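Local coordinates for protein probable zinc protease (Pseudomonas aeruginosa, PDB 4NNZ) that probably cleaves peptides as one subunit of a heterodimeric zinc metallopeptidase of the M16 family, at residues Y185-A190 with G212-R217; Y91-A96 with E105-R110; M249-P254 with S413-A418. All coordinates share one frame; numbering follows the deposited sequence.

Contact 1 of 3, residues Y185-A190 with G212-R217; sequences YAPNNA and GEIPWR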
loop_
_atom_site.group_PDB
_atom_site.type_symbol
_atom_site.label_atom_id
_atom_site.label_comp_id
_atom_site.label_asym_id
_atom_site.label_seq_id
_atom_site.Cartn_x
_atom_site.Cartn_y
_atom_site.Cartn_z
ATOM N N TYR A 185 19.414 -6.259 9.045
ATOM C CA TYR A 185 20.645 -6.854 8.616
ATOM C C TYR A 185 21.241 -7.609 9.756
ATOM O O TYR A 185 22.134 -7.152 10.405
ATOM C CB TYR A 185 21.587 -5.786 8.120
ATOM C CG TYR A 185 21.470 -5.522 6.663
ATOM C CD1 TYR A 185 20.285 -5.112 6.106
ATOM C CD2 TYR A 185 22.538 -5.677 5.844
ATOM C CE1 TYR A 185 20.174 -4.878 4.763
ATOM C CE2 TYR A 185 22.432 -5.439 4.507
ATOM C CZ TYR A 185 21.249 -5.045 3.980
ATOM O OH TYR A 185 21.174 -4.821 2.661
ATOM N N ALA A 186 20.704 -8.763 10.018
ATOM C CA ALA A 186 21.127 -9.509 11.141
ATOM C C ALA A 186 21.340 -10.944 10.744
ATOM O O ALA A 186 20.721 -11.429 9.833
ATOM C CB ALA A 186 20.109 -9.405 12.230
ATOM N N PRO A 187 22.164 -11.656 11.498
ATOM C CA PRO A 187 22.585 -13.007 11.167
ATOM C C PRO A 187 21.431 -13.937 11.094
ATOM O O PRO A 187 21.416 -14.807 10.281
ATOM C CB PRO A 187 23.464 -13.374 12.333
ATOM C CG PRO A 187 23.854 -12.085 12.962
ATOM C CD PRO A 187 23.210 -10.969 12.237
ATOM N N ASN A 188 20.442 -13.712 11.919
ATOM C CA ASN A 188 19.292 -14.556 11.928
ATOM C C ASN A 188 18.302 -14.135 10.875
ATOM O O ASN A 188 17.263 -14.718 10.740
ATOM C CB ASN A 188 18.668 -14.621 13.301
ATOM C CG ASN A 188 18.497 -13.272 13.939
ATOM O OD1 ASN A 188 19.450 -12.585 14.204
ATOM N ND2 ASN A 188 17.276 -12.917 14.214
ATOM N N ASN A 189 18.644 -13.109 10.120
ATOM C CA ASN A 189 17.879 -12.741 8.956
ATOM C C ASN A 189 18.580 -13.035 7.665
ATOM O O ASN A 189 18.190 -12.560 6.656
ATOM C CB ASN A 189 17.490 -11.283 9.007
ATOM C CG ASN A 189 16.245 -11.001 8.237
ATOM O OD1 ASN A 189 15.378 -11.824 8.150
ATOM N ND2 ASN A 189 16.167 -9.849 7.661
ATOM N N ALA A 190 19.630 -13.813 7.708
ATOM C CA ALA A 190 20.491 -13.953 6.569
ATOM C C ALA A 190 20.887 -15.363 6.221
ATOM O O ALA A 190 20.869 -16.231 7.037
ATOM C CB ALA A 190 21.713 -13.096 6.756
ATOM N N GLY A 212 30.772 -15.631 13.440
ATOM C CA GLY A 212 30.337 -16.250 14.667
ATOM C C GLY A 212 30.161 -15.260 15.771
ATOM O O GLY A 212 29.330 -15.406 16.631
ATOM N N GLU A 213 30.999 -14.259 15.708
ATOM C CA GLU A 213 31.108 -13.184 16.655
ATOM C C GLU A 213 29.869 -12.344 16.711
ATOM O O GLU A 213 29.558 -11.763 17.716
ATOM C CB GLU A 213 32.308 -12.306 16.310
ATOM C CG GLU A 213 32.839 -12.433 14.883
ATOM C CD GLU A 213 34.069 -13.301 14.795
ATOM O OE1 GLU A 213 35.096 -12.936 15.394
ATOM O OE2 GLU A 213 34.014 -14.350 14.128
ATOM N N ILE A 214 29.233 -12.210 15.569
ATOM C CA ILE A 214 28.115 -11.326 15.412
ATOM C C ILE A 214 26.913 -11.877 16.115
ATOM O O ILE A 214 26.529 -13.004 15.935
ATOM C CB ILE A 214 27.801 -11.117 13.936
ATOM C CG1 ILE A 214 29.094 -10.943 13.157
ATOM C CG2 ILE A 214 26.856 -9.957 13.771
ATOM C CD1 ILE A 214 29.028 -10.069 11.933
ATOM N N PRO A 215 26.310 -10.954 16.971
ATOM C CA PRO A 215 25.224 -11.517 17.766
ATOM C C PRO A 215 23.855 -11.428 17.163
ATOM O O PRO A 215 23.588 -10.565 16.382
ATOM C CB PRO A 215 25.265 -10.685 19.003
ATOM C CG PRO A 215 25.457 -9.351 18.487
ATOM C CD PRO A 215 26.474 -9.489 17.438
ATOM N N TRP A 216 22.993 -12.325 17.572
ATOM C CA TRP A 216 21.628 -12.399 17.156
ATOM C C TRP A 216 20.902 -11.157 17.599
ATOM O O TRP A 216 21.196 -10.618 18.627
ATOM C CB TRP A 216 21.092 -13.598 17.873
ATOM C CG TRP A 216 19.763 -14.007 17.610
ATOM C CD1 TRP A 216 19.385 -14.956 16.778
ATOM C CD2 TRP A 216 18.597 -13.553 18.265
ATOM N NE1 TRP A 216 18.047 -15.109 16.812
ATOM C CE2 TRP A 216 17.538 -14.250 17.733
ATOM C CE3 TRP A 216 18.348 -12.604 19.238
ATOM C CZ2 TRP A 216 16.255 -14.034 18.123
ATOM C CZ3 TRP A 216 17.100 -12.396 19.617
ATOM C CH2 TRP A 216 16.056 -13.102 19.069
ATOM N N ARG A 217 19.981 -10.674 16.788
ATOM C CA ARG A 217 19.224 -9.484 17.085
ATOM C C ARG A 217 17.768 -9.797 16.897
ATOM O O ARG A 217 17.442 -10.459 15.965
ATOM C CB ARG A 217 19.573 -8.367 16.115
ATOM C CG ARG A 217 21.015 -7.930 16.062
ATOM C CD ARG A 217 21.162 -6.504 15.558
ATOM N NE ARG A 217 21.365 -6.410 14.118
ATOM C CZ ARG A 217 22.454 -6.827 13.483
ATOM N NH1 ARG A 217 22.649 -8.124 13.309
ATOM N NH2 ARG A 217 23.348 -5.954 13.021
#
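N188 and R217 tie together two loops of the M16 alpha/beta fold: the one that leads from helix 174-184 into strand 190-196, and the one that leaves helix 200-211. Strand and helix thus run out and back between the two loops. The N188 carboxamide acts as a clamp on the backbone of a single residue. Its OD1 accepts R217 N at 3.3 Å, an almost straight bond (170° at the hydrogen) with the donor tilted out of the carbonyl plane. Its ND2 donates to R217 O at 3.0 Å, with that oxygen close to the amide plane. CG of N188 lies between the backbone N and the carbonyl carbon (chi1 47°), and the amide rests over one face of W216. The planes are only 19° apart, and N188 CG is 3.4 Å from W216 CD1, toward the pyrrole rim.

The R217 side chain is bent at chi3, and its NE bonds to E182 O, in the last turns of helix 174-184. NH1 is modelled unusually close to A186, so the exact placing of that end is doubtful. The guanidinium face lies over the Y185 carbonyl without a hydrogen bond. Just before N188, A186 O takes the amide of N189 in a tight turn, and P187 CG meets I214 CG2 at 3.8 Å, the two side chains crossing at about a right angle.

Contact 2 of 3, residues Y91-A96 with E105-R110; sequences YYQVLA and EMEADR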
loop_
_atom_site.group_PDB
_atom_site.type_symbol
_atom_site.label_atom_id
_atom_site.label_comp_id
_atom_site.label_asym_id
_atom_site.label_seq_id
_atom_site.Cartn_x
_atom_site.Cartn_y
_atom_site.Cartn_z
ATOM N N TYR A 91 24.022 -10.052 -1.774
ATOM C CA TYR A 91 25.339 -9.653 -2.175
ATOM C C TYR A 91 26.126 -10.884 -2.526
ATOM O O TYR A 91 26.163 -11.805 -1.778
ATOM C CB TYR A 91 26.037 -8.904 -1.067
ATOM C CG TYR A 91 25.315 -7.725 -0.506
ATOM C CD1 TYR A 91 24.270 -7.882 0.347
ATOM C CD2 TYR A 91 25.711 -6.459 -0.799
ATOM C CE1 TYR A 91 23.625 -6.808 0.875
ATOM C CE2 TYR A 91 25.069 -5.379 -0.273
ATOM C CZ TYR A 91 24.028 -5.569 0.563
ATOM O OH TYR A 91 23.388 -4.506 1.087
ATOM N N TYR A 92 26.747 -10.898 -3.686
ATOM C CA TYR A 92 27.501 -12.045 -4.096
ATOM C C TYR A 92 28.787 -11.677 -4.754
ATOM O O TYR A 92 28.891 -10.667 -5.383
ATOM C CB TYR A 92 26.705 -12.869 -5.072
ATOM C CG TYR A 92 26.346 -12.111 -6.300
ATOM C CD1 TYR A 92 25.196 -11.385 -6.356
ATOM C CD2 TYR A 92 27.162 -12.114 -7.395
ATOM C CE1 TYR A 92 24.854 -10.685 -7.479
ATOM C CE2 TYR A 92 26.834 -11.419 -8.529
ATOM C CZ TYR A 92 25.678 -10.705 -8.570
ATOM O OH TYR A 92 25.327 -9.994 -9.693
ATOM N N GLN A 93 29.759 -12.551 -4.628
ATOM C CA GLN A 93 31.025 -12.373 -5.245
ATOM C C GLN A 93 31.416 -13.692 -5.845
ATOM O O GLN A 93 30.956 -14.698 -5.429
ATOM C CB GLN A 93 32.045 -11.925 -4.214
ATOM C CG GLN A 93 32.021 -12.732 -2.939
ATOM C CD GLN A 93 32.172 -11.896 -1.689
ATOM O OE1 GLN A 93 31.494 -12.130 -0.696
ATOM N NE2 GLN A 93 33.065 -10.934 -1.725
ATOM N N VAL A 94 32.260 -13.675 -6.841
ATOM C CA VAL A 94 32.738 -14.891 -7.403
ATOM C C VAL A 94 34.237 -14.769 -7.362
ATOM O O VAL A 94 34.760 -13.695 -7.533
ATOM C CB VAL A 94 32.206 -15.084 -8.808
ATOM C CG1 VAL A 94 32.227 -13.791 -9.568
ATOM C CG2 VAL A 94 32.984 -16.148 -9.525
ATOM N N LEU A 95 34.926 -15.859 -7.079
ATOM C CA LEU A 95 36.331 -15.745 -6.774
ATOM C C LEU A 95 37.168 -16.983 -6.778
ATOM O O LEU A 95 36.699 -18.091 -6.866
ATOM C CB LEU A 95 36.501 -15.043 -5.448
ATOM C CG LEU A 95 35.370 -15.255 -4.456
ATOM C CD1 LEU A 95 35.672 -16.358 -3.480
ATOM C CD2 LEU A 95 35.111 -13.983 -3.724
ATOM N N ALA A 96 38.449 -16.732 -6.677
ATOM C CA ALA A 96 39.436 -17.751 -6.636
ATOM C C ALA A 96 39.421 -18.419 -5.305
ATOM O O ALA A 96 39.313 -17.842 -4.273
ATOM C CB ALA A 96 40.784 -17.158 -6.920
ATOM N N GLU A 105 35.325 -12.416 5.003
ATOM C CA GLU A 105 35.659 -11.490 6.049
ATOM C C GLU A 105 35.018 -10.162 5.807
ATOM O O GLU A 105 34.712 -9.459 6.741
ATOM C CB GLU A 105 37.173 -11.338 6.173
ATOM C CG GLU A 105 37.642 -10.104 6.925
ATOM C CD GLU A 105 39.138 -10.062 7.121
ATOM O OE1 GLU A 105 39.856 -9.627 6.205
ATOM O OE2 GLU A 105 39.610 -10.461 8.197
ATOM N N MET A 106 34.835 -9.802 4.555
ATOM C CA MET A 106 34.342 -8.494 4.247
ATOM C C MET A 106 32.847 -8.481 4.059
ATOM O O MET A 106 32.251 -7.443 4.029
ATOM C CB MET A 106 35.089 -7.912 3.077
ATOM C CG MET A 106 34.493 -8.212 1.740
ATOM S SD MET A 106 35.556 -7.649 0.409
ATOM C CE MET A 106 34.278 -7.256 -0.775
ATOM N N GLU A 107 32.245 -9.648 3.970
ATOM C CA GLU A 107 30.812 -9.762 3.949
ATOM C C GLU A 107 30.329 -9.711 5.373
ATOM O O GLU A 107 29.290 -9.187 5.669
ATOM C CB GLU A 107 30.416 -11.083 3.322
ATOM C CG GLU A 107 29.378 -11.035 2.212
ATOM C CD GLU A 107 29.033 -9.655 1.722
ATOM O OE1 GLU A 107 28.280 -8.968 2.402
ATOM O OE2 GLU A 107 29.504 -9.251 0.663
ATOM N N ALA A 108 31.129 -10.280 6.250
ATOM C CA ALA A 108 30.951 -10.234 7.674
ATOM C C ALA A 108 31.080 -8.842 8.173
ATOM O O ALA A 108 30.463 -8.490 9.127
ATOM C CB ALA A 108 31.940 -11.133 8.357
ATOM N N ASP A 109 31.961 -8.075 7.575
ATOM C CA ASP A 109 32.143 -6.713 7.984
ATOM C C ASP A 109 30.891 -5.927 7.762
ATOM O O ASP A 109 30.499 -5.120 8.556
ATOM C CB ASP A 109 33.232 -6.092 7.165
ATOM C CG ASP A 109 33.905 -4.983 7.875
ATOM O OD1 ASP A 109 34.375 -5.234 8.980
ATOM O OD2 ASP A 109 33.974 -3.874 7.336
ATOM N N ARG A 110 30.263 -6.191 6.646
ATOM C CA ARG A 110 29.060 -5.535 6.286
ATOM C C ARG A 110 28.014 -5.827 7.321
ATOM O O ARG A 110 27.304 -4.965 7.730
ATOM C CB ARG A 110 28.614 -6.140 4.974
ATOM C CG ARG A 110 28.072 -5.170 3.964
ATOM C CD ARG A 110 27.138 -5.856 2.992
ATOM N NE ARG A 110 27.888 -6.614 2.013
ATOM C CZ ARG A 110 28.812 -6.093 1.235
ATOM N NH1 ARG A 110 29.089 -4.815 1.320
ATOM N NH2 ARG A 110 29.459 -6.854 0.379
#
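Y91, near the start of strand 89-96, has its ring laid flat against the guanidinium of R110. The planes are 12° apart and the centres 4.3 Å apart, a cation-pi stack offset toward the CD2 side of the ring, where Y91 CD2 is 3.6 Å from R110 NE. CD of R110 also sits over the face, 3.9 Å from the Y91 ring centroid, as a CH-pi contact. A bend at chi3 (-77°) turns NE out of the line of the arginine chain. At the base of the tyrosine, Y91 CB lies 3.9 Å from E107 OE2, and the carboxylate of E107 pairs with R110 one helical turn on. That salt bridge is modelled too short for its length to be trusted. The phenol OH hydrogen-bonds to Y185 OH, just after helix 174-184, and M57 touches both Y91 and R110.

This is a strand-helix unit of the M16 alpha/beta fold: strand 89-96, flanked by strand 80-84 at the edge of the sheet, leads into helix 100-112, which runs back almost antiparallel to it, the segments 168° apart in direction.

Q93 faces the helix again. Its amide slides past the E107 side chain, Q93 OE1 lying 3.8 Å from E107 CG in van der Waals contact; no hydrogen bond joins the amide to the carboxylate. Q93 NE2 is 4.0 Å from the M106 CE methyl.

Contact 3 of 3, residues M249-P254 with S413-A418; sequences MGFNVP and SRLTLA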
loop_
_atom_site.group_PDB
_atom_site.type_symbol
_atom_site.label_atom_id
_atom_site.label_comp_id
_atom_site.label_asym_id
_atom_site.label_seq_id
_atom_site.Cartn_x
_atom_site.Cartn_y
_atom_site.Cartn_z
ATOM N N MET A 249 -1.968 -7.515 -18.923
ATOM C CA MET A 249 -2.968 -8.163 -18.100
ATOM C C MET A 249 -2.341 -8.974 -16.995
ATOM O O MET A 249 -1.474 -9.752 -17.230
ATOM C CB MET A 249 -3.826 -9.068 -18.941
ATOM C CG MET A 249 -4.695 -8.329 -19.919
ATOM S SD MET A 249 -5.474 -9.407 -21.089
ATOM C CE MET A 249 -6.690 -10.216 -20.100
ATOM N N GLY A 250 -2.791 -8.789 -15.777
ATOM C CA GLY A 250 -2.276 -9.546 -14.662
ATOM C C GLY A 250 -3.341 -10.240 -13.866
ATOM O O GLY A 250 -4.334 -9.677 -13.620
ATOM N N PHE A 251 -3.115 -11.469 -13.466
ATOM C CA PHE A 251 -4.059 -12.175 -12.630
ATOM C C PHE A 251 -3.515 -12.503 -11.257
ATOM O O PHE A 251 -2.479 -13.058 -11.147
ATOM C CB PHE A 251 -4.490 -13.439 -13.322
ATOM C CG PHE A 251 -5.391 -13.206 -14.476
ATOM C CD1 PHE A 251 -6.702 -13.001 -14.287
ATOM C CD2 PHE A 251 -4.908 -13.186 -15.746
ATOM C CE1 PHE A 251 -7.535 -12.794 -15.333
ATOM C CE2 PHE A 251 -5.732 -12.963 -16.801
ATOM C CZ PHE A 251 -7.055 -12.767 -16.587
ATOM N N ASN A 252 -4.228 -12.138 -10.212
ATOM C CA ASN A 252 -3.771 -12.417 -8.869
ATOM C C ASN A 252 -3.843 -13.877 -8.568
ATOM O O ASN A 252 -4.856 -14.500 -8.747
ATOM C CB ASN A 252 -4.591 -11.682 -7.827
ATOM C CG ASN A 252 -4.400 -10.206 -7.858
ATOM O OD1 ASN A 252 -5.121 -9.515 -8.508
ATOM N ND2 ASN A 252 -3.447 -9.727 -7.128
ATOM N N VAL A 253 -2.748 -14.419 -8.096
ATOM C CA VAL A 253 -2.616 -15.844 -7.959
ATOM C C VAL A 253 -1.727 -16.204 -6.813
ATOM O O VAL A 253 -1.095 -15.375 -6.258
ATOM C CB VAL A 253 -2.073 -16.518 -9.219
ATOM C CG1 VAL A 253 -3.110 -16.577 -10.295
ATOM C CG2 VAL A 253 -0.833 -15.835 -9.699
ATOM N N PRO A 254 -1.688 -17.460 -6.456
ATOM C CA PRO A 254 -0.756 -17.952 -5.459
ATOM C C PRO A 254 0.650 -18.214 -5.959
ATOM O O PRO A 254 0.920 -18.277 -7.113
ATOM C CB PRO A 254 -1.394 -19.247 -5.019
ATOM C CG PRO A 254 -2.203 -19.654 -6.160
ATOM C CD PRO A 254 -2.756 -18.414 -6.707
ATOM N N SER A 413 -12.473 -11.231 -11.978
ATOM C CA SER A 413 -12.358 -10.785 -10.614
ATOM C C SER A 413 -10.943 -10.729 -10.143
ATOM O O SER A 413 -10.680 -10.167 -9.146
ATOM C CB SER A 413 -13.187 -11.631 -9.679
ATOM O OG SER A 413 -12.879 -12.975 -9.804
ATOM N N ARG A 414 -10.046 -11.353 -10.861
ATOM C CA ARG A 414 -8.676 -11.408 -10.454
ATOM C C ARG A 414 -7.783 -10.582 -11.332
ATOM O O ARG A 414 -6.618 -10.618 -11.196
ATOM C CB ARG A 414 -8.208 -12.841 -10.454
ATOM C CG ARG A 414 -8.882 -13.691 -9.430
ATOM C CD ARG A 414 -8.756 -15.147 -9.748
ATOM N NE ARG A 414 -9.021 -15.944 -8.582
ATOM C CZ ARG A 414 -10.212 -16.378 -8.224
ATOM N NH1 ARG A 414 -11.247 -16.112 -8.948
ATOM N NH2 ARG A 414 -10.352 -17.093 -7.148
ATOM N N LEU A 415 -8.376 -9.838 -12.227
ATOM C CA LEU A 415 -7.673 -9.169 -13.269
ATOM C C LEU A 415 -7.380 -7.705 -13.033
ATOM O O LEU A 415 -8.238 -6.973 -12.648
ATOM C CB LEU A 415 -8.471 -9.300 -14.546
ATOM C CG LEU A 415 -8.051 -8.443 -15.713
ATOM C CD1 LEU A 415 -6.798 -9.004 -16.320
ATOM C CD2 LEU A 415 -9.140 -8.402 -16.733
ATOM N N THR A 416 -6.140 -7.312 -13.272
ATOM C CA THR A 416 -5.738 -5.946 -13.471
ATOM C C THR A 416 -5.268 -5.840 -14.897
ATOM O O THR A 416 -4.393 -6.523 -15.306
ATOM C CB THR A 416 -4.560 -5.559 -12.591
ATOM O OG1 THR A 416 -4.757 -6.034 -11.282
ATOM C CG2 THR A 416 -4.421 -4.120 -12.518
ATOM N N LEU A 417 -5.892 -4.973 -15.650
ATOM C CA LEU A 417 -5.548 -4.763 -17.023
ATOM C C LEU A 417 -5.181 -3.318 -17.250
ATOM O O LEU A 417 -5.871 -2.455 -16.826
ATOM C CB LEU A 417 -6.716 -5.141 -17.910
ATOM C CG LEU A 417 -6.613 -4.775 -19.367
ATOM C CD1 LEU A 417 -7.409 -5.715 -20.206
ATOM C CD2 LEU A 417 -7.045 -3.364 -19.604
ATOM N N ALA A 418 -4.076 -3.066 -17.922
ATOM C CA ALA A 418 -3.680 -1.711 -18.215
ATOM C C ALA A 418 -3.387 -1.429 -19.669
ATOM O O ALA A 418 -2.696 -2.160 -20.274
ATOM C CB ALA A 418 -2.495 -1.340 -17.382
HETATM O O HOH W 1 -4.450 -8.472 -11.038
HETATM O O HOH W 2 -6.613 -15.508 -7.039
#
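G250 and T416 form the hydrogen-bonded pair at the middle of an antiparallel ladder between strands 246-253 and 415-422, neighbours in the second mixed sheet of this M16 protein. G250 N donates to T416 O at 2.8 Å, and T416 N returns the bond to G250 O at 3.0 Å. The next rung is N252 N to R414 O, also 3.0 Å, just where the second strand begins. Weaker CA-H...O contacts fill in between: L415 CA points at G250 O and F251 CA at R414 O.

The apolar contacts lie on the face that carries M249, F251, L415 and L417, and W333 of helix 325-341 packs on it. L415 CG is anti to the backbone N (chi1 168°), beside the carbonyl carbon. The CD1 methyl of L415 sits over the face of F251, 4.1 Å from the ring centroid and displaced toward the rim, and also touches M249 CB. M249 and L417 lie side by side, M249 CG 3.8 Å from L417 CD1.

Water adds the polar links. One molecule lies 2.9 Å from G250 O and 2.8 Å from N252 OD1, and also bonds T416 OG1. A second donates to N252 O and accepts from R414 NE, while R414 NH1 reaches T411. The chemistry implies one apolar face, and away from it a polar pair, N252 and T416, linked through water, with N252 also bonded to R234 and A152 O.

In the fold
The contacts come in series along the chain, contact 2 first, then contact 1, then contact 3. Contacts 1 and 2, with centres 16 Å apart, belong to the first alpha/beta half, built on the six-stranded sheet that holds both strand 89-96 and strand 190-196. They touch directly, through their tyrosine hydroxyls and where I214 CD1 packs on A108 O. Contact 3 lies about 38 Å from contact 1 and 39 Å from contact 2, centre to centre, across the chain's centre in the five-stranded sheet. Two such halves are the usual M16 arrangement. The chain just after helix 49-56 (M57, F58) touches contact 2, and that helix carries HxxEH, probably the zinc motif.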